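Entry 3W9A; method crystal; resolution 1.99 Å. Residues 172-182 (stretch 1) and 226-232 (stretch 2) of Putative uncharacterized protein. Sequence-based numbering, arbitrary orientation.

Stretch 1, residues 172-182: LWASTNGNPLV
Stretch 2, residues 226-232: PITTQIG

Residues 172-176 form the end of a β-strand, with phi from -105° (Trp173) to -168° (Ser175) and psi from 130° (Leu172) to 174° (Ser175). A type II' turn from Thr176 to Asn179 then reverses the chain; Asn177 (47/-119) and Gly178 (-97/7) occupy its corners, and Asn179 N donates to Thr176 O at 3.0 Å. The returning arm pairs with the strand through Ala174 N to Val182 O (2.8 Å) and Val182 N to Ala174 O (3.1 Å). Stretch 2 has no regular secondary structure; it begins at Pro226, preceded by a cis peptide, stays largely extended, and bends at Thr229 (-94/-25). It runs antiparallel to the returning arm, with CA-CA distances of 4.6 Å for Leu181-Thr229, 4.7 Å for Pro180-Gln230 and 5.6 Å for Gly178-Ile231. One direct hydrogen bond fixes this register: Leu181 N donates to Thr229 O at 2.8 Å and 157°. Nearer the turn, water 1 bridges the backbones, donating to Gly178 O and accepting from Ile231 N, both at 2.8 Å.

The side chains bury apolar surface beside this polar link. Ile227 (chi1 t, chi2 t) points toward stretch 1 and extends its CD1 over one face of the Trp173 indole (chi1 m, chi2 68°). That methyl lies 3.4 Å from the centroid of the five-membered ring, 13° off its normal, a CH-pi contact with the electron-rich ring. The same Ile227 CD1 meets Leu181 CD1 at 4.2 Å; Leu181 is m,t. Thr229 (chi1 p) brings CG2 to 3.9 Å from Trp173 CZ3. Ile231 (m,m) also points toward stretch 1: its CG1 approaches Asn179 O at 3.1 Å, its CG2 lies 3.8 Å from Asn177 O, and its CD1 reaches Leu181 CG at 4.4 Å. Gln230 instead points away, its NE2 donating to Gly232 O at 3.1 Å.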

ATOM      1  N   LEU A 172      -3.384  13.405  -4.905  1.00 14.78           N
ATOM      2  CA  LEU A 172      -3.450  12.023  -5.355  1.00 14.30           C
ATOM      3  C   LEU A 172      -3.266  11.903  -6.873  1.00 14.21           C
ATOM      4  O   LEU A 172      -3.929  12.620  -7.655  1.00 13.94           O
ATOM      5  CB  LEU A 172      -4.787  11.413  -4.953  1.00 14.38           C
ATOM      6  CG  LEU A 172      -4.970   9.945  -5.320  1.00 14.15           C
ATOM      7  CD1 LEU A 172      -4.069   9.082  -4.436  1.00 14.30           C
ATOM      8  CD2 LEU A 172      -6.439   9.531  -5.217  1.00 14.19           C
ATOM      9  N   TRP A 173      -2.362  11.015  -7.282  1.00 13.31           N
ATOM     10  CA  TRP A 173      -2.253  10.606  -8.678  1.00 13.43           C
ATOM     11  C   TRP A 173      -2.861   9.198  -8.792  1.00 13.41           C
ATOM     12  O   TRP A 173      -2.699   8.370  -7.894  1.00 13.21           O
ATOM     13  CB  TRP A 173      -0.808  10.630  -9.166  1.00 13.44           C
ATOM     14  CG  TRP A 173      -0.176  11.990  -9.126  1.00 13.90           C
ATOM     15  CD1 TRP A 173       0.144  12.701  -8.015  1.00 14.09           C
ATOM     16  CD2 TRP A 173       0.221  12.793 -10.243  1.00 14.43           C
ATOM     17  NE1 TRP A 173       0.713  13.907  -8.365  1.00 14.51           N
ATOM     18  CE2 TRP A 173       0.793  13.978  -9.728  1.00 14.40           C
ATOM     19  CE3 TRP A 173       0.180  12.615 -11.635  1.00 14.86           C
ATOM     20  CZ2 TRP A 173       1.280  15.004 -10.551  1.00 14.73           C
ATOM     21  CZ3 TRP A 173       0.672  13.629 -12.454  1.00 14.78           C
ATOM     22  CH2 TRP A 173       1.210  14.816 -11.904  1.00 14.88           C
ATOM     23  N   ALA A 174      -3.565   8.927  -9.879  1.00 13.34           N
ATOM     24  CA  ALA A 174      -4.217   7.628 -10.064  1.00 13.85           C
ATOM     25  C   ALA A 174      -4.382   7.248 -11.532  1.00 14.11           C
ATOM     26  O   ALA A 174      -4.405   8.099 -12.426  1.00 14.08           O
ATOM     27  CB  ALA A 174      -5.569   7.595  -9.358  1.00 13.94           C
ATOM     28  N   SER A 175      -4.432   5.944 -11.758  1.00 14.24           N
ATOM     29  CA  SER A 175      -4.765   5.359 -13.046  1.00 14.40           C
ATOM     30  C   SER A 175      -5.010   3.873 -12.815  1.00 14.73           C
ATOM     31  O   SER A 175      -4.798   3.376 -11.692  1.00 14.32           O
ATOM     32  CB  SER A 175      -3.629   5.543 -14.044  1.00 14.43           C
ATOM     33  OG  SER A 175      -2.578   4.630 -13.799  1.00 14.84           O
ATOM     34  N   THR A 176      -5.454   3.173 -13.863  1.00 14.94           N
ATOM     35  CA  THR A 176      -5.596   1.715 -13.821  1.00 15.61           C
ATOM     36  C   THR A 176      -4.610   1.014 -14.768  1.00 15.93           C
ATOM     37  O   THR A 176      -4.129   1.587 -15.744  1.00 16.28           O
ATOM     38  CB  THR A 176      -7.031   1.252 -14.169  1.00 15.58           C
ATOM     39  OG1 THR A 176      -7.374   1.695 -15.480  1.00 15.79           O
ATOM     40  CG2 THR A 176      -8.048   1.821 -13.178  1.00 15.76           C
ATOM     41  N   ASN A 177      -4.313  -0.231 -14.437  1.00 16.49           N
ATOM     42  CA  ASN A 177      -3.513  -1.128 -15.262  1.00 16.99           C
ATOM     43  C   ASN A 177      -2.236  -0.488 -15.787  1.00 16.41           C
ATOM     44  O   ASN A 177      -1.402  -0.116 -14.976  1.00 15.94           O
ATOM     45  CB  ASN A 177      -4.401  -1.747 -16.341  1.00 17.42           C
ATOM     46  CG  ASN A 177      -5.610  -2.462 -15.743  1.00 17.74           C
ATOM     47  OD1 ASN A 177      -5.504  -3.154 -14.721  1.00 17.11           O
ATOM     48  ND2 ASN A 177      -6.768  -2.284 -16.364  1.00 18.73           N
ATOM     49  N   GLY A 178      -2.067  -0.381 -17.110  1.00 16.27           N
ATOM     50  CA  GLY A 178      -0.842   0.171 -17.708  1.00 15.65           C
ATOM     51  C   GLY A 178      -0.908   1.644 -18.086  1.00 15.95           C
ATOM     52  O   GLY A 178       0.023   2.165 -18.704  1.00 15.53           O
ATOM     53  N   ASN A 179      -1.993   2.331 -17.721  1.00 16.43           N
ATOM     54  CA  ASN A 179      -2.175   3.737 -18.098  1.00 16.82           C
ATOM     55  C   ASN A 179      -1.373   4.641 -17.177  1.00 16.34           C
ATOM     56  O   ASN A 179      -1.197   4.322 -16.004  1.00 15.97           O
ATOM     57  CB  ASN A 179      -3.652   4.133 -18.032  1.00 17.71           C
ATOM     58  CG  ASN A 179      -4.531   3.250 -18.897  1.00 18.57           C
ATOM     59  OD1 ASN A 179      -5.623   2.856 -18.496  1.00 20.68           O
ATOM     60  ND2 ASN A 179      -4.046   2.917 -20.073  1.00 18.60           N
ATOM     61  N   PRO A 180      -0.882   5.774 -17.701  1.00 16.44           N
ATOM     62  CA  PRO A 180      -0.037   6.613 -16.842  1.00 16.25           C
ATOM     63  C   PRO A 180      -0.831   7.326 -15.763  1.00 16.02           C
ATOM     64  O   PRO A 180      -2.015   7.632 -15.957  1.00 15.69           O
ATOM     65  CB  PRO A 180       0.573   7.626 -17.814  1.00 17.00           C
ATOM     66  CG  PRO A 180      -0.350   7.630 -19.001  1.00 16.92           C
ATOM     67  CD  PRO A 180      -0.878   6.225 -19.106  1.00 16.69           C
ATOM     68  N   LEU A 181      -0.179   7.598 -14.637  1.00 15.24           N
ATOM     69  CA  LEU A 181      -0.794   8.335 -13.555  1.00 15.09           C
ATOM     70  C   LEU A 181      -1.206   9.744 -14.002  1.00 15.16           C
ATOM     71  O   LEU A 181      -0.463  10.436 -14.701  1.00 14.51           O
ATOM     72  CB  LEU A 181       0.175   8.442 -12.364  1.00 14.79           C
ATOM     73  CG  LEU A 181       0.535   7.126 -11.664  1.00 14.91           C
ATOM     74  CD1 LEU A 181       1.721   7.310 -10.720  1.00 14.90           C
ATOM     75  CD2 LEU A 181      -0.670   6.575 -10.919  1.00 14.93           C
ATOM     76  N   VAL A 182      -2.406  10.134 -13.591  1.00 15.95           N
ATOM     77  CA  VAL A 182      -2.909  11.488 -13.766  1.00 16.76           C
ATOM     78  C   VAL A 182      -3.231  11.983 -12.366  1.00 16.99           C
ATOM     79  O   VAL A 182      -3.638  11.184 -11.501  1.00 16.97           O
ATOM     80  CB  VAL A 182      -4.161  11.511 -14.683  1.00 16.80           C
ATOM     81  CG1 VAL A 182      -4.724  12.920 -14.841  1.00 17.17           C
ATOM     82  CG2 VAL A 182      -3.824  10.943 -16.053  1.00 16.75           C
ATOM     83  N   PRO A 226      10.479  15.312 -10.367  1.00 16.04           N
ATOM     84  CA  PRO A 226       9.084  15.286 -10.760  1.00 16.14           C
ATOM     85  C   PRO A 226       8.555  13.843 -10.843  1.00 15.43           C
ATOM     86  O   PRO A 226       9.313  12.900 -11.064  1.00 13.18           O
ATOM     87  CB  PRO A 226       9.101  15.964 -12.129  1.00 16.90           C
ATOM     88  CG  PRO A 226      10.453  15.651 -12.686  1.00 16.84           C
ATOM     89  CD  PRO A 226      11.385  15.467 -11.517  1.00 16.57           C
ATOM     90  N   ILE A 227       7.255  13.696 -10.637  1.00 15.96           N
ATOM     91  CA  ILE A 227       6.635  12.366 -10.567  1.00 16.20           C
ATOM     92  C   ILE A 227       6.890  11.548 -11.839  1.00 16.23           C
ATOM     93  O   ILE A 227       6.880  12.078 -12.946  1.00 16.52           O
ATOM     94  CB  ILE A 227       5.117  12.469 -10.259  1.00 16.02           C
ATOM     95  CG1 ILE A 227       4.529  11.096  -9.926  1.00 16.20           C
ATOM     96  CG2 ILE A 227       4.340  13.090 -11.423  1.00 16.29           C
ATOM     97  CD1 ILE A 227       3.052  11.136  -9.553  1.00 16.25           C
ATOM     98  N   THR A 228       7.143  10.255 -11.665  1.00 16.17           N
ATOM     99  CA  THR A 228       7.155   9.309 -12.768  1.00 16.37           C
ATOM    100  C   THR A 228       5.709   8.870 -13.001  1.00 16.59           C
ATOM    101  O   THR A 228       5.096   8.259 -12.129  1.00 15.54           O
ATOM    102  CB  THR A 228       8.005   8.074 -12.428  1.00 16.76           C
ATOM    103  OG1 THR A 228       9.328   8.485 -12.049  1.00 16.99           O
ATOM    104  CG2 THR A 228       8.084   7.125 -13.629  1.00 17.33           C
ATOM    105  N   THR A 229       5.145   9.220 -14.153  1.00 16.93           N
ATOM    106  CA  THR A 229       3.726   8.953 -14.404  1.00 16.91           C
ATOM    107  C   THR A 229       3.565   7.624 -15.129  1.00 17.08           C
ATOM    108  O   THR A 229       2.522   6.980 -15.027  1.00 16.03           O
ATOM    109  CB  THR A 229       3.093  10.048 -15.265  1.00 16.07           C
ATOM    110  OG1 THR A 229       3.824  10.129 -16.489  1.00 16.02           O
ATOM    111  CG2 THR A 229       3.125  11.394 -14.551  1.00 16.22           C
ATOM    112  N   GLN A 230       4.616   7.223 -15.851  1.00 18.00           N
ATOM    113  CA  GLN A 230       4.577   6.041 -16.706  1.00 18.56           C
ATOM    114  C   GLN A 230       4.649   4.778 -15.857  1.00 18.90           C
ATOM    115  O   GLN A 230       5.514   4.670 -14.969  1.00 18.53           O
ATOM    116  CB  GLN A 230       5.751   6.068 -17.697  1.00 19.19           C
ATOM    117  CG  GLN A 230       5.977   4.779 -18.474  1.00 19.26           C
ATOM    118  CD  GLN A 230       7.075   4.911 -19.506  1.00 19.39           C
ATOM    119  OE1 GLN A 230       7.017   5.783 -20.353  1.00 20.57           O
ATOM    120  NE2 GLN A 230       8.079   4.042 -19.441  1.00 19.22           N
ATOM    121  N   ILE A 231       3.746   3.847 -16.148  1.00 18.57           N
ATOM    122  CA  ILE A 231       3.737   2.539 -15.510  1.00 19.72           C
ATOM    123  C   ILE A 231       4.627   1.610 -16.304  1.00 19.85           C
ATOM    124  O   ILE A 231       4.419   1.432 -17.498  1.00 20.66           O
ATOM    125  CB  ILE A 231       2.325   1.911 -15.451  1.00 19.36           C
ATOM    126  CG1 ILE A 231       1.308   2.890 -14.849  1.00 19.11           C
ATOM    127  CG2 ILE A 231       2.363   0.617 -14.656  1.00 19.44           C
ATOM    128  CD1 ILE A 231       1.562   3.273 -13.404  1.00 19.21           C
ATOM    129  N   GLY A 232       5.608   1.017 -15.629  1.00 21.01           N
ATOM    130  CA  GLY A 232       6.547   0.093 -16.250  1.00 21.45           C
ATOM    131  C   GLY A 232       7.306   0.737 -17.389  1.00 22.46           C
ATOM    132  O   GLY A 232       7.724   1.898 -17.289  1.00 22.73           O
TER
HETATM  133  O   HOH W   1       2.061   4.102 -18.318  1.00 14.40           O
HETATM  134  O   HOH W   2       2.312   0.765 -19.385  1.00 18.85           O